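DNA mismatch repair protein PMS1 (Saccharomyces cerevisiae, PDB 3H4L) is a DNA mismatch repair protein whose N-terminal part binds ATP, probably as a GHKL-type ATPase of the MutL family. Local coordinates at residues Ile114-Thr117 / Lys121-Lys124; Asp35-Ala40 / Ile57-Asn62; Arg227-Val232 / Phe313-Leu318. All coordinates share one frame; numbering follows the deposited sequence.

Contact 1: Ile114-Thr117 / Lys121-Lys124; sequences ITTT and KADK
A chi1 of -177° in Thr-116 places OG1 opposite the backbone N and within reach of Lys-121 O; in Ile-114, CG1 stands beside the backbone N (chi1 -64°) and carries CD1 across the aliphatic part of Lys-124, the two side chains crossing at a slant. The Thr-116 hydroxyl donates to the carbonyl, with OG1 2.5 Å from Lys-121 O, in a bond that nearly continues the line of the C=O. Because OG1 also accepts from the backbone N of Ser-118, threonine, with a donor and an acceptor in one small group, suits a place near the hairpin turn. Ala-122, with just a methyl, fits closely here: its CB lies 3.3 Å from Thr-115 O and 3.9 Å from Thr-116 CB.

Further along, Thr-115 and Asp-123 form the antiparallel hydrogen-bonded pair. Thr-115 N reaches Asp-123 O at 3.0 Å, and Asp-123 N returns to Thr-115 O at 3.1 Å, the straighter of the two with 163° at the hydrogen. Asp-123 O is also met by a CA-H from Ile-114, at 3.1 Å from CA. Ile-114 and Lys-124 make the next, non-hydrogen-bonded pair, where Ile-114 CD1 packs on Lys-124 CD at 3.8 Å; a long lysine can cover the isoleucine and still send its amino group away. On the face opposite them, the polar ends of Thr-115 and Asp-123 are engaged by neighbours. Thr-115 OG1 is hydrogen-bonded to Thr-145 OG1 and Ile-66 N, both from nucleotide-pocket residues, and Asp-123 OD2 to Tyr-71 OH. This is a beta hairpin of strands 110-116 and 121-127, close to its turn, in the mixed sheet of the GHKL ATPase fold.

Contact 2: Asp35-Ala40 / Ile57-Asn62; sequences DNSIDA and IECSDN. With MG (magnesium ion), chain F; ANP (phosphoaminophosphonic acid-adenylate ester), chain E.
Hydrogen bonding joins the helix to the strand through Ser-37 and Asp-61. The Ser-37 hydroxyl donates to the carboxylate, OG to Asp-61 OD2 at 2.7 Å, a bond that OD2 accepts on its anti lone pair, the one turned away from OD1. Asp-61 CG sits between its own backbone N and carbonyl carbon (chi1 65°), which turns the carboxylate toward the helix and the adenine together. OD2 also accepts from the amino group of the nucleotide, with ANP N6 3.1 Å away from Asp-61 OD2 and 161° at the hydrogen. The other oxygen, OD1, accepts from the backbone N of Gly-63 and of Thr-145, so both carboxylate oxygens are held.

Van der Waals contacts fill in around this pair. Cys-59 SG approaches Ser-37 OG to 3.5 Å, and Ala-40, small enough to lie close to the base, puts CB 3.6 Å from ANP N1.

Metal coordination falls to Asn-36, the residue just before Ser-37 in the helix. Its OD1 is a ligand of the magnesium ion, alongside ANP oxygens O1A, O2B and O1G and two waters, six in all. The same amide donates through ND2 to ANP O1A at 2.8 Å; an asparagine can thus serve cation and phosphate at once. Water 1 in turn donates to Asp-39 OD2 at 3.0 Å and to ANP O2G, which makes Asp-39 a second-shell residue.

The chemistry implies a division of labour: the carboxylate of Asp-61, fixed by Ser-37 and backbone amides, reads the adenine amino group, while Asn-36 anchors the magnesium, and with it the phosphate chain of the analogue, to the helix.

Contact 3: Arg227-Val232 / Phe313-Leu318; sequences RGLEEV and FPAVFL
Strands 229-237 and 316-321 flank strand 261-269 in the four-stranded mixed sheet of the second domain, and this contact joins them across that intervening strand. Their touching parts run only 24° apart, as expected for two strands that are each antiparallel to the one between. The nearest CA atoms, those of Val-232 and Leu-318, are 7.8 Å apart, so side chains must bridge the gap, and apolar residues of differing length do so.

Leu-229 spreads its two branches: CD2 rests on Ala-315 CB at 4.3 Å, and CD1 comes obliquely to the Phe-317 ring, 4.3 Å from CE1. Alanine, with a single methyl, lets Leu-229 CD2 come close, while the Phe-317 ring offers an apolar carbon and itself meets Phe-284 nearly parallel. In the other pair, Val-232 CB lies 3.9 Å from Leu-318 CD2, which also touches both valine methyls, the side chains crossing at about a right angle. Leu-318 CG stands anti to the carbonyl carbon (chi1 -59°), which brings CD2 nearer to the valine. Val-232 packs besides on Tyr-357 of helix 343-362. The sheet is consistent with the S5-like fold of MutL-family proteins, whose core these contacts probably line.

In the fold
Contacts 1 and 2 share one large mixed sheet and lie in the ATPase-family region, with centres about 14 Å apart and nearest atoms about 7 Å apart. Contact 2 holds four residues of the nucleotide pocket, among them the magnesium ligand Asn-36; contact 1 lies farther from the metal, the side chain of Thr-115 being about 6 Å from the nucleotide and about 14 Å from the magnesium. Thr-145 links them, bonding to Thr-115 in one and Asp-61 in the other. Contact 3 belongs to the second sheet, its centre about 29 Å from that of contact 2 and about 42 Å from that of contact 1, on the other side of the chain's centre from contact 1.

Contact 1: Ile114-Thr117 / Lys121-Lys124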
# COMPACT_ATOMS: atom_id res chain seq x y z
N ILE B 114 -23.06 -4.01 5.23
CA ILE B 114 -23.60 -2.84 5.91
C ILE B 114 -24.15 -1.99 4.77
O ILE B 114 -23.39 -1.53 3.91
CB ILE B 114 -22.53 -2.05 6.69
CG1 ILE B 114 -21.94 -2.91 7.82
CG2 ILE B 114 -23.16 -0.82 7.31
CD1 ILE B 114 -20.78 -2.28 8.58
N THR B 115 -25.47 -1.80 4.73
CA THR B 115 -26.06 -1.06 3.62
C THR B 115 -27.19 -0.08 3.95
O THR B 115 -27.69 -0.03 5.07
CB THR B 115 -26.58 -2.07 2.55
OG1 THR B 115 -26.96 -1.37 1.36
CG2 THR B 115 -27.78 -2.84 3.10
N THR B 116 -27.59 0.71 2.96
CA THR B 116 -28.66 1.67 3.13
C THR B 116 -29.19 2.28 1.84
O THR B 116 -28.41 2.75 0.99
CB THR B 116 -28.26 2.83 4.04
OG1 THR B 116 -29.39 3.68 4.22
CG2 THR B 116 -27.13 3.64 3.41
N THR B 117 -30.51 2.28 1.70
CA THR B 117 -31.19 2.86 0.55
C THR B 117 -31.90 4.09 1.07
O THR B 117 -32.79 4.64 0.42
CB THR B 117 -32.24 1.91 -0.00
OG1 THR B 117 -33.11 1.49 1.06
CG2 THR B 117 -31.58 0.70 -0.64
N LYS B 121 -29.84 6.01 8.03
CA LYS B 121 -30.33 4.81 8.70
C LYS B 121 -29.75 3.65 7.91
O LYS B 121 -29.86 3.61 6.69
CB LYS B 121 -31.87 4.73 8.66
CG LYS B 121 -32.41 3.38 9.14
CD LYS B 121 -33.90 3.43 9.43
CE LYS B 121 -34.41 2.11 10.01
NZ LYS B 121 -34.51 1.02 8.99
N ALA B 122 -29.11 2.72 8.61
CA ALA B 122 -28.50 1.60 7.92
C ALA B 122 -28.58 0.32 8.72
O ALA B 122 -28.95 0.32 9.90
CB ALA B 122 -27.04 1.92 7.60
N ASP B 123 -28.22 -0.78 8.06
CA ASP B 123 -28.23 -2.09 8.69
C ASP B 123 -26.91 -2.82 8.48
O ASP B 123 -26.19 -2.57 7.51
CB ASP B 123 -29.37 -2.94 8.11
CG ASP B 123 -30.74 -2.36 8.41
OD1 ASP B 123 -31.15 -2.38 9.60
OD2 ASP B 123 -31.38 -1.88 7.46
N LYS B 124 -26.60 -3.71 9.41
CA LYS B 124 -25.39 -4.51 9.34
C LYS B 124 -25.92 -5.92 9.33
O LYS B 124 -26.65 -6.31 10.24
CB LYS B 124 -24.50 -4.29 10.55
CG LYS B 124 -23.27 -5.16 10.57
CD LYS B 124 -22.15 -4.47 11.31
CE LYS B 124 -21.25 -5.47 11.97
NZ LYS B 124 -22.08 -6.29 12.90

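Contact 2: Asp35-Ala40 / Ile57-Asn62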
# COMPACT_ATOMS: atom_id res chain seq x y z
N ASP B 35 -17.38 -5.32 -9.39
CA ASP B 35 -18.47 -5.42 -10.36
C ASP B 35 -19.81 -5.05 -9.72
O ASP B 35 -20.59 -4.29 -10.30
CB ASP B 35 -18.58 -6.84 -10.92
CG ASP B 35 -17.63 -7.09 -12.07
OD1 ASP B 35 -16.86 -6.17 -12.40
OD2 ASP B 35 -17.65 -8.20 -12.64
N ASN B 36 -20.07 -5.59 -8.54
CA ASN B 36 -21.31 -5.27 -7.88
C ASN B 36 -21.43 -3.78 -7.55
O ASN B 36 -22.50 -3.19 -7.74
CB ASN B 36 -21.48 -6.13 -6.64
CG ASN B 36 -21.87 -7.54 -6.98
OD1 ASN B 36 -22.35 -7.81 -8.08
ND2 ASN B 36 -21.69 -8.46 -6.04
N SER B 37 -20.35 -3.19 -7.09
CA SER B 37 -20.36 -1.77 -6.75
C SER B 37 -20.64 -0.96 -8.01
O SER B 37 -21.52 -0.11 -8.03
CB SER B 37 -19.02 -1.33 -6.13
OG SER B 37 -18.88 -1.87 -4.82
N ILE B 38 -19.90 -1.23 -9.08
CA ILE B 38 -20.12 -0.49 -10.31
C ILE B 38 -21.58 -0.64 -10.75
O ILE B 38 -22.20 0.32 -11.19
CB ILE B 38 -19.19 -0.95 -11.43
CG1 ILE B 38 -17.74 -0.70 -11.03
CG2 ILE B 38 -19.49 -0.20 -12.70
CD1 ILE B 38 -16.73 -1.27 -11.99
N ASP B 39 -22.12 -1.86 -10.63
CA ASP B 39 -23.51 -2.11 -11.00
C ASP B 39 -24.46 -1.29 -10.14
O ASP B 39 -25.59 -1.01 -10.53
CB ASP B 39 -23.90 -3.59 -10.82
CG ASP B 39 -23.22 -4.52 -11.81
OD1 ASP B 39 -22.99 -4.10 -12.96
OD2 ASP B 39 -22.94 -5.68 -11.43
N ALA B 40 -24.00 -0.93 -8.95
CA ALA B 40 -24.82 -0.16 -8.02
C ALA B 40 -24.72 1.34 -8.28
O ALA B 40 -25.18 2.15 -7.47
CB ALA B 40 -24.43 -0.49 -6.59
N ILE B 57 -11.05 -8.66 3.12
CA ILE B 57 -11.11 -7.68 2.07
C ILE B 57 -12.42 -6.97 2.24
O ILE B 57 -13.45 -7.61 2.43
CB ILE B 57 -11.04 -8.28 0.66
CG1 ILE B 57 -11.42 -7.18 -0.33
CG2 ILE B 57 -11.91 -9.49 0.55
CD1 ILE B 57 -11.32 -7.58 -1.76
N GLU B 58 -12.39 -5.65 2.15
CA GLU B 58 -13.60 -4.87 2.30
C GLU B 58 -13.84 -3.97 1.10
O GLU B 58 -12.94 -3.27 0.63
CB GLU B 58 -13.53 -4.05 3.60
CG GLU B 58 -14.64 -3.01 3.75
CD GLU B 58 -14.57 -2.22 5.05
OE1 GLU B 58 -15.13 -1.10 5.09
OE2 GLU B 58 -13.97 -2.70 6.04
N CYS B 59 -15.06 -3.98 0.58
CA CYS B 59 -15.36 -3.13 -0.55
C CYS B 59 -16.47 -2.15 -0.18
O CYS B 59 -17.58 -2.56 0.18
CB CYS B 59 -15.78 -3.98 -1.75
SG CYS B 59 -15.96 -3.03 -3.25
N SER B 60 -16.15 -0.85 -0.25
CA SER B 60 -17.09 0.21 0.09
C SER B 60 -17.41 1.11 -1.08
O SER B 60 -16.50 1.62 -1.75
CB SER B 60 -16.56 1.08 1.23
OG SER B 60 -16.89 0.53 2.49
N ASP B 61 -18.70 1.34 -1.31
CA ASP B 61 -19.12 2.20 -2.40
C ASP B 61 -20.24 3.12 -1.93
O ASP B 61 -20.81 2.93 -0.85
CB ASP B 61 -19.60 1.36 -3.58
CG ASP B 61 -20.84 0.56 -3.26
OD1 ASP B 61 -21.83 1.15 -2.77
OD2 ASP B 61 -20.84 -0.66 -3.50
N ASN B 62 -20.55 4.12 -2.75
CA ASN B 62 -21.62 5.05 -2.44
C ASN B 62 -22.77 4.81 -3.43
O ASN B 62 -23.48 5.74 -3.82
CB ASN B 62 -21.11 6.49 -2.52
CG ASN B 62 -20.46 6.81 -3.85
OD1 ASN B 62 -20.36 5.95 -4.73
ND2 ASN B 62 -20.00 8.06 -4.01
MG MG F . -22.78 -9.64 -9.12
PG ANP E . -23.50 -11.05 -11.47
O1G ANP E . -22.53 -10.95 -10.36
O2G ANP E . -23.49 -9.88 -12.32
O3G ANP E . -23.37 -12.29 -12.32
PB ANP E . -25.42 -10.32 -9.48
O1B ANP E . -26.91 -10.25 -9.48
O2B ANP E . -24.72 -9.06 -9.30
N3B ANP E . -24.96 -11.12 -10.79
PA ANP E . -24.11 -11.14 -7.02
O1A ANP E . -22.87 -10.54 -7.46
O2A ANP E . -24.08 -12.37 -6.17
O3A ANP E . -25.05 -11.31 -8.30
O5' ANP E . -24.88 -10.17 -6.02
C5' ANP E . -26.23 -10.05 -6.24
C4' ANP E . -27.22 -9.19 -5.53
O4' ANP E . -26.64 -8.62 -4.34
C3' ANP E . -27.32 -8.13 -6.57
O3' ANP E . -28.24 -8.52 -7.59
C2' ANP E . -27.65 -6.91 -5.75
O2' ANP E . -29.06 -6.85 -5.66
C1' ANP E . -26.88 -7.23 -4.42
N9 ANP E . -25.55 -6.59 -4.21
C8 ANP E . -24.27 -7.14 -4.12
N7 ANP E . -23.29 -6.31 -3.92
C5 ANP E . -23.94 -5.09 -3.88
C6 ANP E . -23.52 -3.72 -3.69
N6 ANP E . -22.24 -3.41 -3.51
N1 ANP E . -24.44 -2.68 -3.69
C2 ANP E . -25.78 -2.95 -3.88
N3 ANP E . -26.29 -4.20 -4.06
C4 ANP E . -25.33 -5.23 -4.06
O HOH W 1 -21.95 -8.35 -10.65
O HOH W 2 -20.67 -9.56 -8.84

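Contact 3: Arg227-Val232 / Phe313-Leu318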
# COMPACT_ATOMS: atom_id res chain seq x y z
N ARG B 227 5.34 7.09 -20.64
CA ARG B 227 6.56 7.05 -21.43
C ARG B 227 6.45 6.00 -22.54
O ARG B 227 6.32 4.81 -22.26
CB ARG B 227 7.77 6.75 -20.54
CG ARG B 227 9.12 7.10 -21.16
CD ARG B 227 10.27 6.90 -20.18
NE ARG B 227 10.53 5.48 -19.90
CZ ARG B 227 11.38 5.05 -18.98
NH1 ARG B 227 12.06 5.92 -18.23
NH2 ARG B 227 11.58 3.74 -18.80
N GLY B 228 6.50 6.45 -23.79
CA GLY B 228 6.40 5.53 -24.91
C GLY B 228 4.99 5.34 -25.41
O GLY B 228 4.77 4.64 -26.40
N LEU B 229 4.02 5.95 -24.73
CA LEU B 229 2.62 5.83 -25.11
C LEU B 229 2.19 6.91 -26.10
O LEU B 229 2.69 8.03 -26.09
CB LEU B 229 1.70 5.92 -23.89
CG LEU B 229 1.69 4.81 -22.84
CD1 LEU B 229 0.56 5.12 -21.87
CD2 LEU B 229 1.46 3.44 -23.49
N GLU B 230 1.23 6.54 -26.94
CA GLU B 230 0.68 7.43 -27.95
C GLU B 230 -0.81 7.17 -28.02
O GLU B 230 -1.24 6.02 -28.02
CB GLU B 230 1.31 7.15 -29.33
CG GLU B 230 2.77 7.55 -29.45
CD GLU B 230 2.98 9.05 -29.41
OE1 GLU B 230 4.13 9.50 -29.28
OE2 GLU B 230 1.97 9.78 -29.52
N GLU B 231 -1.60 8.24 -28.08
CA GLU B 231 -3.05 8.10 -28.16
C GLU B 231 -3.48 7.32 -29.39
O GLU B 231 -2.87 7.42 -30.46
CB GLU B 231 -3.70 9.48 -28.17
CG GLU B 231 -5.14 9.46 -28.65
CD GLU B 231 -5.78 10.84 -28.69
OE1 GLU B 231 -6.89 10.97 -29.26
OE2 GLU B 231 -5.18 11.79 -28.15
N VAL B 232 -4.55 6.54 -29.23
CA VAL B 232 -5.12 5.75 -30.30
C VAL B 232 -6.56 6.21 -30.45
O VAL B 232 -7.30 6.27 -29.48
CB VAL B 232 -5.07 4.24 -29.97
CG1 VAL B 232 -5.83 3.42 -31.02
CG2 VAL B 232 -3.64 3.77 -29.89
N PHE B 313 7.06 -6.34 -26.37
CA PHE B 313 5.61 -6.43 -26.41
C PHE B 313 5.04 -5.05 -26.10
O PHE B 313 5.61 -4.30 -25.31
CB PHE B 313 5.10 -7.44 -25.38
CG PHE B 313 5.65 -8.82 -25.55
CD1 PHE B 313 6.90 -9.15 -25.04
CD2 PHE B 313 4.95 -9.78 -26.27
CE1 PHE B 313 7.44 -10.42 -25.23
CE2 PHE B 313 5.48 -11.05 -26.47
CZ PHE B 313 6.72 -11.37 -25.95
N PRO B 314 3.90 -4.71 -26.71
CA PRO B 314 3.29 -3.40 -26.47
C PRO B 314 2.45 -3.29 -25.21
O PRO B 314 1.77 -4.24 -24.82
CB PRO B 314 2.44 -3.21 -27.72
CG PRO B 314 1.93 -4.60 -27.96
CD PRO B 314 3.17 -5.45 -27.75
N ALA B 315 2.51 -2.12 -24.58
CA ALA B 315 1.68 -1.87 -23.40
C ALA B 315 0.33 -1.50 -24.03
O ALA B 315 0.28 -0.69 -24.97
CB ALA B 315 2.24 -0.71 -22.60
N VAL B 316 -0.76 -2.08 -23.54
CA VAL B 316 -2.06 -1.81 -24.12
C VAL B 316 -3.13 -1.27 -23.18
O VAL B 316 -3.26 -1.71 -22.04
CB VAL B 316 -2.64 -3.07 -24.78
CG1 VAL B 316 -3.87 -2.69 -25.63
CG2 VAL B 316 -1.58 -3.76 -25.60
N PHE B 317 -3.90 -0.32 -23.70
CA PHE B 317 -5.00 0.32 -22.99
C PHE B 317 -5.98 0.73 -24.08
O PHE B 317 -6.02 1.89 -24.49
CB PHE B 317 -4.53 1.57 -22.24
CG PHE B 317 -3.45 1.30 -21.24
CD1 PHE B 317 -2.14 1.66 -21.51
CD2 PHE B 317 -3.75 0.69 -20.03
CE1 PHE B 317 -1.12 1.41 -20.59
CE2 PHE B 317 -2.74 0.43 -19.09
CZ PHE B 317 -1.43 0.79 -19.37
N LEU B 318 -6.76 -0.23 -24.57
CA LEU B 318 -7.70 0.08 -25.63
C LEU B 318 -9.14 -0.23 -25.30
O LEU B 318 -9.46 -1.30 -24.79
CB LEU B 318 -7.31 -0.67 -26.90
CG LEU B 318 -5.91 -0.34 -27.40
CD1 LEU B 318 -5.68 -1.08 -28.70
CD2 LEU B 318 -5.76 1.16 -27.61